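GlcNAc-alpha-1,4-Gal-releasing endo-beta-galactosidase (Clostridium perfringens, PDB 1UPS) probably hydrolyses O-glycosidic bonds as a family 16 endo-beta-galactosidase that releases GlcNAc-alpha-1,4-Gal, and binds a calcium ion. Local coordinates at residues P21-E26 and I271-V276; Y130-A135 and Y214-M219. All coordinates share one frame; numbering follows the deposited sequence.

Contact 1 of 2, residues P21-E26 and I271-V276; sequences PANPIE and IDYMRV. With CA (calcium ion), chain C.
Arg-275 has the largest share of this contact between the extended loop 21-26 and the strand segment 271-276. Its chain runs out extended from CG to NE, and its guanidinium lies sandwiched between two groups. CG1 of Ile-25 sits over the centre of one face, 3.5 Å from CZ of Arg-275. The two side chains cross at about a right angle. The Tyr-273 ring covers the opposite face: CZ of Arg-275 stands over the centre of that ring, and CD2 of Tyr-273 lies toward the rim of the guanidinium. At the edge of the guanidinium, NH1 of Arg-275 donates to O of Asn-23 over 2.8 Å. That oxygen lies in the guanidinium plane, but the donor stands well above the carbonyl plane, so the bond does not follow a lone pair. A water accepts from NH2 of Arg-275 at 2.9 Å and donates to the same Asn-23 oxygen. NE of Arg-275 has a salt bridge to Glu-37, which fixes the rotation of the group further.

Tyr-273 takes the crowded first torsion (chi1 64°), with CG between the backbone N and the carbonyl carbon. CB of Ala-22 meets the edge of its ring at CE2, 4.0 Å away. N of Asn-23 makes a weak 3.3 Å hydrogen bond to OH of Tyr-273, whose stronger partner is Glu-132.

Asp-272 binds the calcium ion through its backbone O and OD2, each 2.4 Å from the calcium ion, with two waters. Glu-37 and Gly-72 add backbone oxygens, and OD1 of Asp-272 pairs with Arg-134. The contact thus lays the loop leading to strand 30-36 across side chains of strand 267-279, which runs between strands 30-36 and 129-136 in the sheet.

Contact 2 of 2, residues Y130-A135 and Y214-M219; sequences YFEIRA and YHIYAM
Strand segments 130-135 and 215-219 form an antiparallel ladder in a sheet of the family 16 beta-sandwich (jelly roll), with Tyr-214 just before the second. Six backbone hydrogen bonds join the hydrogen-bonded pairs Phe-131 with Met-219, Ile-133 with Tyr-217 and Ala-135 with His-215. The straightest runs from N of Phe-131 to O of Met-219 (2.8 Å, 173°). CA-H...O contacts fill in between, as from CA of Glu-132 to O of Tyr-217 at 3.4 Å.

Side-chain packing lies on both faces. Phe-131 and Met-219 run side by side, with CD1 of Phe-131 4.1 Å from CE of Met-219. Both also reach Met-150 of strand 145-152. On the other face, CG2 of Ile-216 lies 3.5 Å from CG of Glu-132, whose carboxylate bonds to Tyr-273. The ring of Tyr-130 swings back so that its CE1 lies 3.6 Å from CB of Ala-218.

The polar ends are tied elsewhere: Arg-134 to Asp-272, Tyr-214 to Ser-73. The Arg-134 guanidinium and the Tyr-214 ring are nearly parallel, 11° apart. CB of Tyr-214 lies over the centre of that guanidinium, 3.6 Å from CZ of Arg-134.

Overall arrangement
The centres of the two contacts are about 7 Å apart, and strands 267-279 and 129-136 are neighbours in one sheet. N of Glu-132 probably bonds to O of Arg-275 at 2.8 Å. Beside this, OE1 of Glu-132 probably bonds to OH of Tyr-273 at 2.7 Å and also receives ND2 of Asn-23, so one carboxylate joins contact 2 to both segments of contact 1. Loop 21-26 also reaches the far strand, with O of Pro-21 3.4 Å from CD1 of Ile-216. Calcium is bound directly in contact 1. In contact 2, Arg-134 is second shell: the nearest atom of its side chain is about 7 Å from the ion and its salt bridge probably steadies Asp-272.

Contact 1 of 2, residues P21-E26 and I271-V276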
# COMPACT_ATOMS: atom_id res chain seq x y z
N PRO A 21 -12.17 5.48 -16.15
CA PRO A 21 -12.90 6.74 -15.90
C PRO A 21 -12.58 7.36 -14.55
O PRO A 21 -12.45 6.64 -13.57
CB PRO A 21 -14.39 6.31 -15.93
CG PRO A 21 -14.40 4.83 -15.91
CD PRO A 21 -13.06 4.33 -16.35
N ALA A 22 -12.47 8.68 -14.50
CA ALA A 22 -12.31 9.37 -13.23
C ALA A 22 -13.45 9.02 -12.25
O ALA A 22 -14.64 8.96 -12.65
CB ALA A 22 -12.25 10.87 -13.47
N ASN A 23 -13.10 8.80 -10.99
CA ASN A 23 -14.10 8.66 -9.93
C ASN A 23 -14.82 9.99 -9.65
O ASN A 23 -14.30 11.06 -9.99
CB ASN A 23 -13.47 8.14 -8.62
CG ASN A 23 -13.26 6.63 -8.63
OD1 ASN A 23 -14.00 5.88 -9.29
ND2 ASN A 23 -12.26 6.17 -7.87
N PRO A 24 -16.02 9.94 -9.05
CA PRO A 24 -16.71 11.18 -8.66
C PRO A 24 -16.00 11.88 -7.50
O PRO A 24 -15.29 11.23 -6.72
CB PRO A 24 -18.11 10.71 -8.25
CG PRO A 24 -18.00 9.27 -7.97
CD PRO A 24 -16.79 8.74 -8.71
N ILE A 25 -16.18 13.19 -7.39
CA ILE A 25 -15.57 13.95 -6.31
C ILE A 25 -16.19 13.57 -4.96
O ILE A 25 -15.49 13.48 -3.93
CB ILE A 25 -15.65 15.47 -6.60
CG1 ILE A 25 -14.67 15.83 -7.73
CG2 ILE A 25 -15.31 16.27 -5.35
CD1 ILE A 25 -14.87 17.20 -8.37
N GLU A 26 -17.50 13.33 -4.96
CA GLU A 26 -18.19 12.89 -3.74
C GLU A 26 -18.19 11.36 -3.64
O GLU A 26 -18.52 10.66 -4.61
CB GLU A 26 -19.60 13.47 -3.65
N ILE A 271 -0.48 13.54 -13.67
CA ILE A 271 -1.43 13.29 -12.58
C ILE A 271 -2.68 14.14 -12.77
O ILE A 271 -2.62 15.36 -12.72
CB ILE A 271 -0.78 13.58 -11.21
CG1 ILE A 271 0.56 12.84 -11.07
CG2 ILE A 271 -1.72 13.17 -10.06
CD1 ILE A 271 1.63 13.67 -10.41
N ASP A 272 -3.83 13.48 -12.94
CA ASP A 272 -5.10 14.16 -13.22
C ASP A 272 -5.64 14.85 -11.97
O ASP A 272 -6.13 16.00 -12.03
CB ASP A 272 -6.11 13.15 -13.79
CG ASP A 272 -7.47 13.76 -14.09
OD1 ASP A 272 -8.45 12.97 -14.11
OD2 ASP A 272 -7.64 14.98 -14.31
N TYR A 273 -5.57 14.17 -10.83
CA TYR A 273 -6.05 14.72 -9.57
C TYR A 273 -5.48 13.94 -8.40
O TYR A 273 -5.01 12.80 -8.57
CB TYR A 273 -7.59 14.71 -9.47
CG TYR A 273 -8.27 13.33 -9.47
CD1 TYR A 273 -8.26 12.51 -8.32
CD2 TYR A 273 -9.01 12.90 -10.58
CE1 TYR A 273 -8.89 11.27 -8.33
CE2 TYR A 273 -9.66 11.66 -10.58
CZ TYR A 273 -9.61 10.86 -9.46
OH TYR A 273 -10.25 9.65 -9.48
N MET A 274 -5.51 14.58 -7.23
CA MET A 274 -5.30 13.91 -5.94
C MET A 274 -6.47 14.30 -5.03
O MET A 274 -6.82 15.48 -4.93
CB MET A 274 -3.98 14.36 -5.29
CG MET A 274 -3.78 13.76 -3.88
SD MET A 274 -2.27 14.39 -3.11
CE MET A 274 -2.62 14.09 -1.38
N ARG A 275 -7.07 13.31 -4.38
CA ARG A 275 -8.19 13.55 -3.48
C ARG A 275 -7.99 12.74 -2.21
O ARG A 275 -7.47 11.61 -2.26
CB ARG A 275 -9.52 13.14 -4.15
CG ARG A 275 -9.87 14.00 -5.38
CD ARG A 275 -11.17 13.59 -6.09
NE ARG A 275 -11.28 14.22 -7.40
CZ ARG A 275 -11.96 13.71 -8.43
NH1 ARG A 275 -12.62 12.56 -8.30
NH2 ARG A 275 -11.99 14.37 -9.59
N VAL A 276 -8.39 13.31 -1.09
CA VAL A 276 -8.38 12.58 0.18
C VAL A 276 -9.73 12.74 0.86
O VAL A 276 -10.22 13.87 1.05
CB VAL A 276 -7.29 13.09 1.14
CG1 VAL A 276 -7.22 12.19 2.37
CG2 VAL A 276 -5.90 13.16 0.43
CA CA C . -7.52 17.22 -13.51
O HOH W 1 -13.86 13.82 -11.73
O HOH W 2 -9.05 17.07 -15.47
O HOH W 3 -9.53 16.61 -12.38

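Contact 2 of 2, residues Y130-A135 and Y214-M219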
# COMPACT_ATOMS: atom_id res chain seq x y z
N TYR A 130 -8.87 7.98 3.07
CA TYR A 130 -8.86 7.32 1.76
C TYR A 130 -8.19 8.27 0.77
O TYR A 130 -8.71 9.35 0.48
CB TYR A 130 -10.32 7.01 1.31
CG TYR A 130 -10.35 6.03 0.13
CD1 TYR A 130 -10.16 6.47 -1.18
CD2 TYR A 130 -10.53 4.67 0.34
CE1 TYR A 130 -10.16 5.56 -2.27
CE2 TYR A 130 -10.52 3.77 -0.73
CZ TYR A 130 -10.35 4.21 -2.02
OH TYR A 130 -10.36 3.29 -3.06
N PHE A 131 -7.01 7.88 0.29
CA PHE A 131 -6.16 8.75 -0.54
C PHE A 131 -6.16 8.24 -1.96
O PHE A 131 -6.03 7.04 -2.16
CB PHE A 131 -4.72 8.66 -0.01
CG PHE A 131 -4.55 9.20 1.38
CD1 PHE A 131 -5.02 8.49 2.49
CD2 PHE A 131 -3.95 10.45 1.58
CE1 PHE A 131 -4.87 9.03 3.80
CE2 PHE A 131 -3.80 10.99 2.86
CZ PHE A 131 -4.25 10.28 3.97
N GLU A 132 -6.30 9.12 -2.96
CA GLU A 132 -6.45 8.63 -4.33
C GLU A 132 -5.81 9.56 -5.34
O GLU A 132 -5.92 10.79 -5.21
CB GLU A 132 -7.95 8.47 -4.64
CG GLU A 132 -8.29 7.97 -6.05
CD GLU A 132 -9.79 7.73 -6.21
OE1 GLU A 132 -10.42 8.37 -7.10
OE2 GLU A 132 -10.35 6.90 -5.45
N ILE A 133 -5.11 8.99 -6.33
CA ILE A 133 -4.73 9.75 -7.51
C ILE A 133 -5.22 9.04 -8.76
O ILE A 133 -5.49 7.82 -8.74
CB ILE A 133 -3.20 10.01 -7.59
CG1 ILE A 133 -2.43 8.71 -7.91
CG2 ILE A 133 -2.72 10.77 -6.31
CD1 ILE A 133 -0.87 8.91 -8.20
N ARG A 134 -5.33 9.79 -9.85
CA ARG A 134 -5.57 9.21 -11.15
C ARG A 134 -4.39 9.66 -11.99
O ARG A 134 -4.11 10.86 -12.06
CB ARG A 134 -6.90 9.71 -11.72
CG ARG A 134 -7.22 9.19 -13.11
CD ARG A 134 -8.70 9.43 -13.48
NE ARG A 134 -9.07 8.89 -14.79
CZ ARG A 134 -9.02 9.57 -15.94
NH1 ARG A 134 -8.58 10.82 -15.95
NH2 ARG A 134 -9.42 9.00 -17.08
N ALA A 135 -3.66 8.72 -12.57
CA ALA A 135 -2.37 9.05 -13.17
C ALA A 135 -2.07 8.18 -14.37
O ALA A 135 -2.54 7.05 -14.45
CB ALA A 135 -1.23 8.90 -12.09
N TYR A 214 -4.63 6.47 -18.25
CA TYR A 214 -4.88 6.88 -16.87
C TYR A 214 -5.50 5.71 -16.12
O TYR A 214 -6.44 5.06 -16.62
CB TYR A 214 -5.84 8.06 -16.81
CG TYR A 214 -5.17 9.36 -17.16
CD1 TYR A 214 -4.48 10.09 -16.18
CD2 TYR A 214 -5.20 9.85 -18.46
CE1 TYR A 214 -3.86 11.33 -16.50
CE2 TYR A 214 -4.59 11.06 -18.80
CZ TYR A 214 -3.91 11.78 -17.81
OH TYR A 214 -3.30 12.98 -18.17
N HIS A 215 -4.97 5.46 -14.91
CA HIS A 215 -5.57 4.51 -13.98
C HIS A 215 -5.65 5.13 -12.60
O HIS A 215 -5.04 6.16 -12.34
CB HIS A 215 -4.80 3.18 -13.98
CG HIS A 215 -4.98 2.44 -15.26
ND1 HIS A 215 -6.03 1.57 -15.46
CD2 HIS A 215 -4.32 2.52 -16.44
CE1 HIS A 215 -5.98 1.10 -16.70
NE2 HIS A 215 -4.96 1.67 -17.32
N ILE A 216 -6.47 4.53 -11.73
CA ILE A 216 -6.69 5.07 -10.40
C ILE A 216 -5.91 4.23 -9.39
O ILE A 216 -6.03 3.00 -9.37
CB ILE A 216 -8.24 5.13 -10.07
CG1 ILE A 216 -8.97 6.06 -11.06
CG2 ILE A 216 -8.46 5.64 -8.66
CD1 ILE A 216 -10.50 6.19 -10.82
N TYR A 217 -5.13 4.92 -8.56
CA TYR A 217 -4.34 4.30 -7.49
C TYR A 217 -4.82 4.89 -6.18
O TYR A 217 -4.93 6.11 -6.05
CB TYR A 217 -2.84 4.62 -7.68
CG TYR A 217 -2.32 4.14 -9.03
CD1 TYR A 217 -2.28 4.99 -10.13
CD2 TYR A 217 -1.89 2.82 -9.19
CE1 TYR A 217 -1.79 4.55 -11.38
CE2 TYR A 217 -1.40 2.36 -10.42
CZ TYR A 217 -1.37 3.23 -11.51
OH TYR A 217 -0.91 2.79 -12.73
N ALA A 218 -5.08 4.05 -5.20
CA ALA A 218 -5.59 4.54 -3.92
C ALA A 218 -5.07 3.73 -2.74
O ALA A 218 -4.73 2.55 -2.88
CB ALA A 218 -7.14 4.57 -3.91
N MET A 219 -5.00 4.41 -1.60
CA MET A 219 -4.68 3.77 -0.33
C MET A 219 -5.69 4.20 0.73
O MET A 219 -5.90 5.41 0.94
CB MET A 219 -3.26 4.15 0.14
CG MET A 219 -3.00 3.67 1.59
SD MET A 219 -1.41 4.29 2.23
CE MET A 219 -1.81 5.99 2.49
O HOH W 4 -1.41 4.50 -14.85